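Local coordinates for flocculation protein FLO11 (Saccharomyces cerevisiae, PDB 4UYT) that mediates homotypic adhesion between yeast cells through its N-terminal Flo11 domain, supporting flocculation, invasive growth and biofilm formation, at residues Thr37-Val42 with Phe166-Asp171; Thr78-Leu81 with Asn87-Leu90. All coordinates share one frame; numbering follows the deposited sequence. Where two conformers were deposited one is given.

Contact 1. Residues Thr37-Val42 with Phe166-Asp171; sequences TSVSWV and FYWNID. With NA (sodium ion), chain G.
Trp168 presents one face of its indole to Val39, whose side chain meets it at about a right angle. The methyl CG1 of Val39 stands over the five-membered ring of Trp168, 3.5 Å from its centroid and 3° off the ring normal, a CH-pi contact, while Val39 CG2 reaches Trp168 CE3 at 3.6 Å. With chi1 at 54°, CG of Trp168 sits between its own backbone N and carbonyl carbon, which lifts the indole off strand 166-169 toward strand 32-43. The two strands belong to different antiparallel sheets of this fibronectin type III-like domain, so side chains rather than backbone hydrogen bonds join them here; Ile49 and an edge-to-face Tyr47 also pack on Trp168. Further on, the chain turns at Asp171, and its backbone and side chain lie along one face of the Trp41 indole. Asp171 CA is 3.6 Å from the centroid of the five-membered ring of Trp41, and Asp171 O comes to 3.2 Å from Trp41 CE3. The carboxylate is tilted 32° to the indole, with OD1 of Asp171 above NE1 of Trp41 at 3.3 Å but badly angled for a hydrogen bond; that N-H is given instead to Asp44 O.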
loop_
_atom_site.group_PDB
_atom_site.type_symbol
_atom_site.label_atom_id
_atom_site.label_comp_id
_atom_site.label_asym_id
_atom_site.label_seq_id
_atom_site.Cartn_x
_atom_site.Cartn_y
_atom_site.Cartn_z
ATOM N N THR A 37 -1.747 -9.139 -2.638
ATOM C CA THR A 37 -1.632 -10.573 -2.658
ATOM C C THR A 37 -2.949 -11.344 -2.571
ATOM O O THR A 37 -2.986 -12.517 -2.921
ATOM C CB THR A 37 -0.693 -11.051 -1.547
ATOM O OG1 THR A 37 -1.228 -10.657 -0.288
ATOM C CG2 THR A 37 0.713 -10.458 -1.731
ATOM N N SER A 38 -4.016 -10.728 -2.096
ATOM C CA SER A 38 -5.339 -11.329 -2.155
ATOM C C SER A 38 -6.379 -10.235 -2.176
ATOM O O SER A 38 -6.190 -9.161 -1.599
ATOM C CB SER A 38 -5.625 -12.288 -0.993
ATOM O OG SER A 38 -5.528 -11.628 0.238
ATOM N N VAL A 39 -7.495 -10.574 -2.802
ATOM C CA VAL A 39 -8.657 -9.719 -2.904
ATOM C C VAL A 39 -9.873 -10.609 -2.753
ATOM O O VAL A 39 -10.008 -11.592 -3.470
ATOM C CB VAL A 39 -8.696 -8.982 -4.259
ATOM C CG1 VAL A 39 -10.013 -8.228 -4.401
ATOM C CG2 VAL A 39 -7.510 -8.045 -4.452
ATOM N N SER A 40 -10.781 -10.241 -1.853
ATOM C CA SER A 40 -12.049 -10.917 -1.679
ATOM C C SER A 40 -13.168 -9.911 -1.692
ATOM O O SER A 40 -13.151 -8.909 -0.974
ATOM C CB SER A 40 -12.051 -11.658 -0.339
ATOM O OG SER A 40 -13.262 -12.311 -0.059
ATOM N N TRP A 41 -14.190 -10.198 -2.475
ATOM C CA TRP A 41 -15.396 -9.360 -2.465
ATOM C C TRP A 41 -16.207 -9.657 -1.220
ATOM O O TRP A 41 -16.517 -10.833 -0.948
ATOM C CB TRP A 41 -16.202 -9.668 -3.710
ATOM C CG TRP A 41 -17.478 -8.879 -3.821
ATOM C CD1 TRP A 41 -17.621 -7.529 -3.733
ATOM C CD2 TRP A 41 -18.777 -9.424 -4.027
ATOM N NE1 TRP A 41 -18.918 -7.205 -3.861
ATOM C CE2 TRP A 41 -19.690 -8.336 -4.048
ATOM C CE3 TRP A 41 -19.228 -10.723 -4.198
ATOM C CZ2 TRP A 41 -21.037 -8.491 -4.346
ATOM C CZ3 TRP A 41 -20.628 -10.868 -4.476
ATOM C CH2 TRP A 41 -21.478 -9.771 -4.542
ATOM N N VAL A 42 -16.595 -8.589 -0.513
ATOM C CA VAL A 42 -17.382 -8.701 0.707
ATOM C C VAL A 42 -18.881 -8.598 0.362
ATOM O O VAL A 42 -19.641 -9.545 0.599
ATOM C CB VAL A 42 -16.946 -7.674 1.764
ATOM C CG1 VAL A 42 -17.684 -7.935 3.057
ATOM C CG2 VAL A 42 -15.434 -7.694 1.948
ATOM N N PHE A 166 -3.496 -1.409 -9.058
ATOM C CA PHE A 166 -3.918 -2.779 -9.304
ATOM C C PHE A 166 -5.367 -2.787 -9.685
ATOM O O PHE A 166 -6.134 -1.882 -9.315
ATOM C CB PHE A 166 -3.722 -3.645 -8.056
ATOM C CG PHE A 166 -2.289 -3.896 -7.748
ATOM C CD1 PHE A 166 -1.532 -2.956 -7.056
ATOM C CD2 PHE A 166 -1.676 -5.097 -8.143
ATOM C CE1 PHE A 166 -0.188 -3.196 -6.822
ATOM C CE2 PHE A 166 -0.329 -5.329 -7.880
ATOM C CZ PHE A 166 0.391 -4.383 -7.215
ATOM N N TYR A 167 -5.784 -3.855 -10.356
ATOM C CA TYR A 167 -7.200 -4.045 -10.656
ATOM C C TYR A 167 -7.545 -5.521 -10.562
ATOM O O TYR A 167 -6.689 -6.405 -10.513
ATOM C CB TYR A 167 -7.535 -3.435 -12.018
ATOM C CG TYR A 167 -6.916 -4.090 -13.241
ATOM C CD1 TYR A 167 -7.428 -5.272 -13.744
ATOM C CD2 TYR A 167 -5.931 -3.452 -13.970
ATOM C CE1 TYR A 167 -6.975 -5.841 -14.897
ATOM C CE2 TYR A 167 -5.452 -4.016 -15.166
ATOM C CZ TYR A 167 -5.990 -5.230 -15.604
ATOM O OH TYR A 167 -5.581 -5.847 -16.769
ATOM N N TRP A 168 -8.842 -5.796 -10.499
ATOM C CA TRP A 168 -9.346 -7.151 -10.304
ATOM C C TRP A 168 -10.813 -7.192 -10.761
ATOM O O TRP A 168 -11.418 -6.190 -11.098
ATOM C CB TRP A 168 -9.231 -7.585 -8.861
ATOM C CG TRP A 168 -9.853 -6.657 -7.868
ATOM C CD1 TRP A 168 -11.186 -6.546 -7.547
ATOM C CD2 TRP A 168 -9.178 -5.711 -7.053
ATOM N NE1 TRP A 168 -11.375 -5.577 -6.590
ATOM C CE2 TRP A 168 -10.160 -5.063 -6.246
ATOM C CE3 TRP A 168 -7.829 -5.363 -6.882
ATOM C CZ2 TRP A 168 -9.839 -4.140 -5.265
ATOM C CZ3 TRP A 168 -7.509 -4.442 -5.914
ATOM C CH2 TRP A 168 -8.508 -3.847 -5.112
ATOM N N ASN A 169 -11.372 -8.393 -10.748
ATOM C CA ASN A 169 -12.726 -8.592 -11.237
ATOM C C ASN A 169 -13.794 -7.993 -10.297
ATOM O O ASN A 169 -13.768 -8.212 -9.086
ATOM C CB ASN A 169 -13.034 -10.054 -11.468
ATOM C CG ASN A 169 -12.483 -10.562 -12.792
ATOM O OD1 ASN A 169 -11.425 -10.131 -13.259
ATOM N ND2 ASN A 169 -13.184 -11.498 -13.393
ATOM N N ILE A 170 -14.764 -7.342 -10.900
ATOM C CA ILE A 170 -15.947 -6.846 -10.195
ATOM C C ILE A 170 -16.624 -8.013 -9.483
ATOM O O ILE A 170 -16.871 -9.075 -10.081
ATOM C CB ILE A 170 -16.902 -6.158 -11.180
ATOM C CG1 ILE A 170 -16.265 -4.893 -11.765
ATOM C CG2 ILE A 170 -18.238 -5.825 -10.514
ATOM C CD1 ILE A 170 -16.941 -4.392 -13.025
ATOM N N ASP A 171 -16.909 -7.810 -8.205
ATOM C CA ASP A 171 -17.546 -8.779 -7.309
ATOM C C ASP A 171 -16.738 -10.083 -7.211
ATOM O O ASP A 171 -17.240 -11.100 -6.715
ATOM C CB ASP A 171 -18.985 -9.054 -7.715
ATOM C CG ASP A 171 -19.829 -7.798 -7.763
ATOM O OD1 ASP A 171 -19.468 -6.822 -7.047
ATOM O OD2 ASP A 171 -20.818 -7.766 -8.521
HETATM NA NA NA G . -7.930 -10.357 1.126
HETATM O O HOH W 1 -9.131 -11.487 2.880
#

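Contact 2. Residues Thr78-Leu81 with Asn87-Leu90; sequences TVQL and NTYL. With ACT (acetate ion), chain H.
Leu90 N donates a 2.9 Å hydrogen bond to Leu81 O, with an angle of 156° at the hydrogen. The same oxygen is hemmed in by carbon: Leu90 CB lies 3.5 Å from Leu81 O, and Thr88 CG2 approaches it from a separate residue. Leu90 has its CG beside the backbone N (chi1 -63°), a setting that carries CD1 back across the hairpin to within 3.6 Å of Gln80 O. Thr88 CG2 meets that carbonyl as well, 3.5 Å from Gln80 O, so a methyl from each of two residues borders it. The side chains of Gln80 and Thr88 cross at a slant, the aliphatic CG of Gln80 resting 3.8 Å from OG1 of Thr88. Their polar ends are bonded to backbone carbonyls nearby in the hairpin: Gln80 bends at chi2 (81°) and gives NE2 to Tyr82 O, while Thr88 OG1 bonds to Glu86 O. Asn87 and Thr88 both face Gly83, a G1 beta bulge in this beta hairpin. At the other end Thr78 N binds an acetate, probably from the crystallisation liquor, which Gly77 N also holds. Strand 88-89 forms one edge of a five-stranded antiparallel sheet; strand 79-83 lies between it and strand 64-70, and Leu81 packs on Phe97 and Ala99 of strand 96-104.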
loop_
_atom_site.group_PDB
_atom_site.type_symbol
_atom_site.label_atom_id
_atom_site.label_comp_id
_atom_site.label_asym_id
_atom_site.label_seq_id
_atom_site.Cartn_x
_atom_site.Cartn_y
_atom_site.Cartn_z
ATOM N N THR A 78 -8.368 5.774 7.269
ATOM C CA THR A 78 -7.055 5.548 7.814
ATOM C C THR A 78 -7.021 4.150 8.426
ATOM O O THR A 78 -7.967 3.713 9.107
ATOM C CB THR A 78 -6.725 6.608 8.894
ATOM O OG1 THR A 78 -6.685 7.893 8.277
ATOM C CG2 THR A 78 -5.393 6.337 9.597
ATOM N N VAL A 79 -5.901 3.463 8.197
ATOM C CA VAL A 79 -5.629 2.161 8.802
ATOM C C VAL A 79 -4.310 2.259 9.526
ATOM O O VAL A 79 -3.248 2.268 8.920
ATOM C CB VAL A 79 -5.586 1.020 7.754
ATOM C CG1 VAL A 79 -5.419 -0.312 8.445
ATOM C CG2 VAL A 79 -6.852 1.026 6.915
ATOM N N GLN A 80 -4.388 2.402 10.840
ATOM C CA GLN A 80 -3.184 2.447 11.637
ATOM C C GLN A 80 -2.518 1.082 11.679
ATOM O O GLN A 80 -3.156 0.080 11.993
ATOM C CB GLN A 80 -3.506 2.923 13.052
ATOM C CG GLN A 80 -2.272 3.420 13.799
ATOM C CD GLN A 80 -1.870 4.841 13.439
ATOM O OE1 GLN A 80 -2.709 5.709 13.218
ATOM N NE2 GLN A 80 -0.576 5.080 13.384
ATOM N N LEU A 81 -1.220 1.040 11.378
ATOM C CA LEU A 81 -0.458 -0.222 11.429
ATOM C C LEU A 81 0.488 -0.260 12.611
ATOM O O LEU A 81 0.688 -1.312 13.197
ATOM C CB LEU A 81 0.324 -0.488 10.135
ATOM C CG LEU A 81 -0.553 -0.550 8.889
ATOM C CD1 LEU A 81 0.328 -0.804 7.680
ATOM C CD2 LEU A 81 -1.631 -1.617 8.991
ATOM N N ASN A 87 -1.657 3.045 20.441
ATOM C CA ASN A 87 -1.601 1.702 20.998
ATOM C C ASN A 87 -1.762 0.631 19.949
ATOM O O ASN A 87 -2.459 -0.368 20.195
ATOM C CB ASN A 87 -2.668 1.524 22.096
ATOM C CG ASN A 87 -2.647 2.646 23.092
ATOM O OD1 ASN A 87 -3.650 3.374 23.274
ATOM N ND2 ASN A 87 -1.496 2.847 23.707
ATOM N N THR A 88 -1.152 0.849 18.786
ATOM C CA THR A 88 -1.337 -0.054 17.684
ATOM C C THR A 88 -0.033 -0.692 17.284
ATOM O O THR A 88 0.929 -0.003 16.979
ATOM C CB THR A 88 -1.922 0.714 16.499
ATOM O OG1 THR A 88 -3.158 1.322 16.889
ATOM C CG2 THR A 88 -2.185 -0.214 15.345
ATOM N N TYR A 89 -0.007 -2.018 17.250
ATOM C CA TYR A 89 1.230 -2.779 17.007
ATOM C C TYR A 89 0.911 -3.968 16.116
ATOM O O TYR A 89 0.939 -5.111 16.545
ATOM C CB TYR A 89 1.859 -3.201 18.350
ATOM C CG TYR A 89 1.921 -2.041 19.325
ATOM C CD1 TYR A 89 2.882 -1.044 19.213
ATOM C CD2 TYR A 89 0.995 -1.918 20.355
ATOM C CE1 TYR A 89 2.934 0.022 20.085
ATOM C CE2 TYR A 89 1.041 -0.857 21.249
ATOM C CZ TYR A 89 2.015 0.118 21.105
ATOM O OH TYR A 89 2.118 1.203 21.937
ATOM N N LEU A 90 0.576 -3.681 14.865
ATOM C CA LEU A 90 0.052 -4.707 13.961
ATOM C C LEU A 90 1.034 -5.172 12.913
ATOM O O LEU A 90 0.676 -5.979 12.049
ATOM C CB LEU A 90 -1.210 -4.193 13.284
ATOM C CG LEU A 90 -2.356 -3.892 14.247
ATOM C CD1 LEU A 90 -3.472 -3.210 13.482
ATOM C CD2 LEU A 90 -2.843 -5.157 14.929
HETATM C C ACT H . -11.503 6.760 9.754
HETATM O O ACT H . -12.361 6.603 8.789
HETATM O OXT ACT H . -10.378 6.167 9.578
HETATM C CH3 ACT H . -11.786 7.635 10.922
#

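From the N terminus, the chain first reaches 37-42, on strand 32-43 of the four-stranded sheet. It then runs through strands 46-55 and 64-70 before contact 2 closes a short loop, with five residues between 78-81 and 87-90. Only much later, past strands 96-104, 113-115, 120-125 and 143-147, does 166-171 return to 37-42 and complete contact 1, a loop with 123 intervening residues that holds all of contact 2; the two do not cross. Contact 1 joins the four-stranded sheet to the three-stranded one, whereas contact 2 stays within an edge hairpin of the five-stranded sheet. Their centres are 23 Å apart and they do not touch.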